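Local coordinates for protein proteasome chaperone 4 (Saccharomyces cerevisiae, PDB 2Z5B) that helps assemble the 20S proteasome by promoting formation of its alpha-ring, working as a heterodimer with IRC25, at residues D93-M103 against P127-L138. Sequence-based numbering, arbitrary orientation.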
loop_
_atom_site.group_PDB
_atom_site.type_symbol
_atom_site.label_atom_id
_atom_site.label_comp_id
_atom_site.label_asym_id
_atom_site.label_seq_id
_atom_site.Cartn_x
_atom_site.Cartn_y
_atom_site.Cartn_z
ATOM N N ASP A 93 -12.023 -12.857 -8.885
ATOM C CA ASP A 93 -11.311 -13.629 -9.903
ATOM C C ASP A 93 -10.247 -14.534 -9.280
ATOM O O ASP A 93 -9.207 -14.047 -8.815
ATOM C CB ASP A 93 -10.685 -12.671 -10.919
ATOM C CG ASP A 93 -10.237 -13.368 -12.184
ATOM O OD1 ASP A 93 -9.934 -14.574 -12.130
ATOM O OD2 ASP A 93 -10.179 -12.699 -13.236
ATOM N N ASP A 94 -10.503 -15.848 -9.264
ATOM C CA ASP A 94 -9.544 -16.844 -8.730
ATOM C C ASP A 94 -8.162 -16.761 -9.372
ATOM O O ASP A 94 -7.164 -17.036 -8.718
ATOM C CB ASP A 94 -10.039 -18.289 -8.948
ATOM C CG ASP A 94 -11.357 -18.595 -8.255
ATOM O OD1 ASP A 94 -11.883 -17.755 -7.486
ATOM O OD2 ASP A 94 -11.873 -19.716 -8.485
ATOM N N ARG A 95 -8.117 -16.434 -10.668
ATOM C CA ARG A 95 -6.861 -16.379 -11.434
ATOM C C ARG A 95 -5.932 -15.280 -10.902
ATOM O O ARG A 95 -4.718 -15.471 -10.809
ATOM C CB ARG A 95 -7.146 -16.123 -12.921
ATOM C CG ARG A 95 -7.991 -17.220 -13.615
ATOM C CD ARG A 95 -8.421 -16.785 -15.017
ATOM N NE ARG A 95 -9.407 -15.709 -14.957
ATOM C CZ ARG A 95 -9.990 -15.141 -16.013
ATOM N NH1 ARG A 95 -9.701 -15.536 -17.246
ATOM N NH2 ARG A 95 -10.867 -14.166 -15.826
ATOM N N ILE A 96 -6.519 -14.135 -10.571
ATOM C CA ILE A 96 -5.791 -13.039 -9.914
ATOM C C ILE A 96 -5.480 -13.383 -8.454
ATOM O O ILE A 96 -4.332 -13.271 -8.044
ATOM C CB ILE A 96 -6.555 -11.698 -10.027
ATOM C CG1 ILE A 96 -6.706 -11.317 -11.509
ATOM C CG2 ILE A 96 -5.822 -10.588 -9.247
ATOM C CD1 ILE A 96 -7.716 -10.221 -11.785
ATOM N N ARG A 97 -6.492 -13.822 -7.687
ATOM C CA ARG A 97 -6.296 -14.197 -6.269
ATOM C C ARG A 97 -5.214 -15.243 -6.037
ATOM O O ARG A 97 -4.384 -15.102 -5.106
ATOM C CB ARG A 97 -7.605 -14.678 -5.614
ATOM C CG ARG A 97 -7.645 -14.477 -4.088
ATOM C CD ARG A 97 -8.855 -15.152 -3.431
ATOM N NE ARG A 97 -10.088 -14.835 -4.154
ATOM C CZ ARG A 97 -10.735 -15.672 -4.959
ATOM N NH1 ARG A 97 -10.289 -16.913 -5.161
ATOM N NH2 ARG A 97 -11.827 -15.254 -5.573
ATOM N N ASP A 98 -5.234 -16.303 -6.854
ATOM C CA ASP A 98 -4.196 -17.355 -6.805
ATOM C C ASP A 98 -2.811 -16.746 -6.906
ATOM O O ASP A 98 -1.924 -17.065 -6.118
ATOM C CB ASP A 98 -4.374 -18.398 -7.928
ATOM C CG ASP A 98 -5.512 -19.374 -7.652
ATOM O OD1 ASP A 98 -6.155 -19.275 -6.567
ATOM O OD2 ASP A 98 -5.774 -20.224 -8.538
ATOM N N MET A 99 -2.627 -15.866 -7.889
ATOM C CA MET A 99 -1.315 -15.275 -8.130
ATOM C C MET A 99 -0.828 -14.447 -6.942
ATOM O O MET A 99 0.320 -14.602 -6.517
ATOM C CB MET A 99 -1.328 -14.406 -9.388
ATOM C CG MET A 99 -0.033 -13.640 -9.608
ATOM S SD MET A 99 1.394 -14.740 -9.742
ATOM C CE MET A 99 1.080 -15.277 -11.407
ATOM N N ALA A 100 -1.699 -13.564 -6.445
ATOM C CA ALA A 100 -1.372 -12.664 -5.329
ATOM C C ALA A 100 -1.114 -13.451 -4.060
ATOM O O ALA A 100 -0.187 -13.146 -3.311
ATOM C CB ALA A 100 -2.506 -11.672 -5.106
ATOM N N ARG A 101 -1.929 -14.486 -3.834
ATOM C CA ARG A 101 -1.759 -15.376 -2.679
ATOM C C ARG A 101 -0.437 -16.099 -2.738
ATOM O O ARG A 101 0.320 -16.050 -1.782
ATOM C CB ARG A 101 -2.894 -16.404 -2.587
ATOM C CG ARG A 101 -2.713 -17.412 -1.444
ATOM C CD ARG A 101 -3.969 -18.284 -1.319
ATOM N NE ARG A 101 -4.359 -18.910 -2.599
ATOM C CZ ARG A 101 -3.891 -20.063 -3.073
ATOM N NH1 ARG A 101 -2.983 -20.777 -2.407
ATOM N NH2 ARG A 101 -4.340 -20.513 -4.232
ATOM N N HIS A 102 -0.172 -16.777 -3.857
ATOM C CA HIS A 102 1.095 -17.485 -4.044
ATOM C C HIS A 102 2.292 -16.567 -3.929
ATOM O O HIS A 102 3.272 -16.912 -3.266
ATOM C CB HIS A 102 1.143 -18.199 -5.394
ATOM C CG HIS A 102 0.301 -19.436 -5.450
ATOM N ND1 HIS A 102 -0.332 -19.850 -6.598
ATOM C CD2 HIS A 102 -0.022 -20.341 -4.495
ATOM C CE1 HIS A 102 -1.017 -20.954 -6.354
ATOM N NE2 HIS A 102 -0.844 -21.276 -5.084
ATOM N N MET A 103 2.212 -15.409 -4.586
ATOM C CA MET A 103 3.298 -14.433 -4.530
ATOM C C MET A 103 3.638 -14.036 -3.111
ATOM O O MET A 103 4.781 -14.149 -2.697
ATOM C CB MET A 103 2.977 -13.192 -5.371
ATOM C CG MET A 103 4.166 -12.267 -5.579
ATOM S SD MET A 103 5.457 -12.996 -6.601
ATOM C CE MET A 103 4.709 -12.802 -8.216
ATOM N N PRO A 127 -6.733 -12.226 -17.619
ATOM C CA PRO A 127 -6.099 -13.009 -16.543
ATOM C C PRO A 127 -5.753 -14.490 -16.847
ATOM O O PRO A 127 -5.037 -15.107 -16.057
ATOM C CB PRO A 127 -7.099 -12.910 -15.386
ATOM C CG PRO A 127 -7.917 -11.709 -15.676
ATOM C CD PRO A 127 -8.040 -11.700 -17.199
ATOM N N SER A 128 -6.227 -15.053 -17.963
ATOM C CA SER A 128 -5.716 -16.369 -18.412
ATOM C C SER A 128 -4.197 -16.393 -18.593
ATOM O O SER A 128 -3.570 -17.458 -18.468
ATOM C CB SER A 128 -6.416 -16.867 -19.691
ATOM O OG SER A 128 -5.770 -16.371 -20.865
ATOM N N MET A 129 -3.618 -15.229 -18.900
ATOM C CA MET A 129 -2.164 -15.035 -18.969
ATOM C C MET A 129 -1.459 -15.334 -17.636
ATOM O O MET A 129 -0.327 -15.794 -17.622
ATOM C CB MET A 129 -1.845 -13.594 -19.380
ATOM C CG MET A 129 -1.286 -13.390 -20.783
ATOM S SD MET A 129 -0.216 -11.906 -20.865
ATOM C CE MET A 129 -0.847 -11.197 -22.390
ATOM N N LEU A 130 -2.127 -15.048 -16.520
ATOM C CA LEU A 130 -1.564 -15.328 -15.188
ATOM C C LEU A 130 -1.500 -16.836 -14.963
ATOM O O LEU A 130 -0.537 -17.344 -14.395
ATOM C CB LEU A 130 -2.397 -14.661 -14.084
ATOM C CG LEU A 130 -2.207 -13.144 -13.853
ATOM C CD1 LEU A 130 -2.867 -12.325 -14.950
ATOM C CD2 LEU A 130 -2.773 -12.732 -12.510
ATOM N N VAL A 131 -2.523 -17.541 -15.444
ATOM C CA VAL A 131 -2.590 -19.006 -15.348
ATOM C C VAL A 131 -1.496 -19.643 -16.196
ATOM O O VAL A 131 -0.760 -20.508 -15.725
ATOM C CB VAL A 131 -3.986 -19.522 -15.770
ATOM C CG1 VAL A 131 -4.066 -21.045 -15.674
ATOM C CG2 VAL A 131 -5.053 -18.875 -14.908
ATOM N N ALA A 132 -1.364 -19.171 -17.434
ATOM C CA ALA A 132 -0.433 -19.743 -18.405
ATOM C C ALA A 132 1.026 -19.499 -18.027
ATOM O O ALA A 132 1.902 -20.312 -18.354
ATOM C CB ALA A 132 -0.719 -19.171 -19.789
ATOM N N ASN A 133 1.275 -18.378 -17.350
ATOM C CA ASN A 133 2.625 -17.949 -17.004
ATOM C C ASN A 133 2.838 -17.967 -15.481
ATOM O O ASN A 133 3.811 -17.406 -14.959
ATOM C CB ASN A 133 2.905 -16.562 -17.619
ATOM C CG ASN A 133 2.772 -16.555 -19.155
ATOM O OD1 ASN A 133 1.757 -16.106 -19.718
ATOM N ND2 ASN A 133 3.802 -17.042 -19.830
ATOM N N HIS A 134 1.933 -18.644 -14.778
ATOM C CA HIS A 134 1.907 -18.635 -13.312
ATOM C C HIS A 134 3.284 -18.866 -12.675
ATOM O O HIS A 134 3.763 -18.011 -11.924
ATOM C CB HIS A 134 0.846 -19.616 -12.771
ATOM C CG HIS A 134 0.381 -19.291 -11.383
ATOM N ND1 HIS A 134 -0.721 -18.505 -11.128
ATOM C CD2 HIS A 134 0.878 -19.640 -10.174
ATOM C CE1 HIS A 134 -0.880 -18.383 -9.824
ATOM N NE2 HIS A 134 0.076 -19.060 -9.223
ATOM N N LEU A 135 3.922 -19.996 -12.987
ATOM C CA LEU A 135 5.224 -20.360 -12.400
ATOM C C LEU A 135 6.343 -19.396 -12.811
ATOM O O LEU A 135 7.191 -19.041 -11.996
ATOM C CB LEU A 135 5.617 -21.808 -12.780
ATOM C CG LEU A 135 6.994 -22.320 -12.335
ATOM C CD1 LEU A 135 6.988 -22.743 -10.875
ATOM C CD2 LEU A 135 7.499 -23.511 -13.202
ATOM N N TYR A 136 6.362 -19.014 -14.083
ATOM C CA TYR A 136 7.319 -18.024 -14.586
ATOM C C TYR A 136 7.251 -16.728 -13.781
ATOM O O TYR A 136 8.279 -16.184 -13.392
ATOM C CB TYR A 136 7.029 -17.712 -16.050
ATOM C CG TYR A 136 7.883 -16.616 -16.627
ATOM C CD1 TYR A 136 9.192 -16.873 -17.042
ATOM C CD2 TYR A 136 7.384 -15.328 -16.778
ATOM C CE1 TYR A 136 9.987 -15.870 -17.586
ATOM C CE2 TYR A 136 8.168 -14.321 -17.309
ATOM C CZ TYR A 136 9.465 -14.601 -17.722
ATOM O OH TYR A 136 10.242 -13.604 -18.254
ATOM N N ILE A 137 6.038 -16.224 -13.552
ATOM C CA ILE A 137 5.890 -14.925 -12.890
ATOM C C ILE A 137 6.440 -15.009 -11.460
ATOM O O ILE A 137 7.213 -14.156 -11.027
ATOM C CB ILE A 137 4.428 -14.421 -12.905
ATOM C CG1 ILE A 137 3.970 -14.106 -14.337
ATOM C CG2 ILE A 137 4.272 -13.180 -12.028
ATOM C CD1 ILE A 137 2.467 -13.942 -14.497
ATOM N N LEU A 138 6.041 -16.049 -10.731
ATOM C CA LEU A 138 6.555 -16.250 -9.382
ATOM C C LEU A 138 8.086 -16.336 -9.310
ATOM O O LEU A 138 8.710 -15.621 -8.516
ATOM C CB LEU A 138 5.901 -17.471 -8.726
ATOM C CG LEU A 138 4.385 -17.453 -8.572
ATOM C CD1 LEU A 138 3.849 -18.873 -8.261
ATOM C CD2 LEU A 138 3.948 -16.468 -7.479
HETATM O O HOH W 1 -3.280 -17.631 -11.822
#
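Met99 lies over one face of the His134 imidazole, while His102 meets the ring's edge. Met99 CE stands 4.0 Å from the His134 ring centroid, a CH-pi contact over the face, with SD also above the ring. At the rim, His134 NE2 and His102 ND1 share a hydrogen bond of 2.8 Å, fairly straight at 161°. The two rings meet rim to rim with planes at 89°. Across the imidazole, His134 ND1 binds a water that donates to Arg95 O, so both ring nitrogens are engaged and the ring's rotation is probably fixed. The Arg95 guanidinium has Pro127 CB 3.6 Å above the centre of one face, while Asp93 OD1 lies in its plane and accepts the N-H of Arg95 NE at 3.1 Å. NH2 reaches Asp93 OD2, completing a side-on salt bridge; OD1 also caps the helix by accepting from Arg95 N. A bend at chi3 turns the guanidinium back to Asp93, and Arg95 CG packs on Val131 CG2 at 3.6 Å. A serine in place of Arg95 would probably strip the cover from Pro127 and Val131 and leave the Asp93 carboxylate without its charged mate. Deeper in, Met99 is a knob in a hole formed by Leu130, His134, Ile137 and Leu138; its CE lies 3.6 Å from Ile137 CD1. The 94-103 part of helix 94-111 runs at 46° to helix 128-132 and crosses the start of helix 134-149, residues 134-138, with the opposite sign. Beneath them lies the mixed sheet: Met99 and Leu130 both reach Trp119 of strand 115-121, and Ile137 rests on Phe47 of strand 41-47.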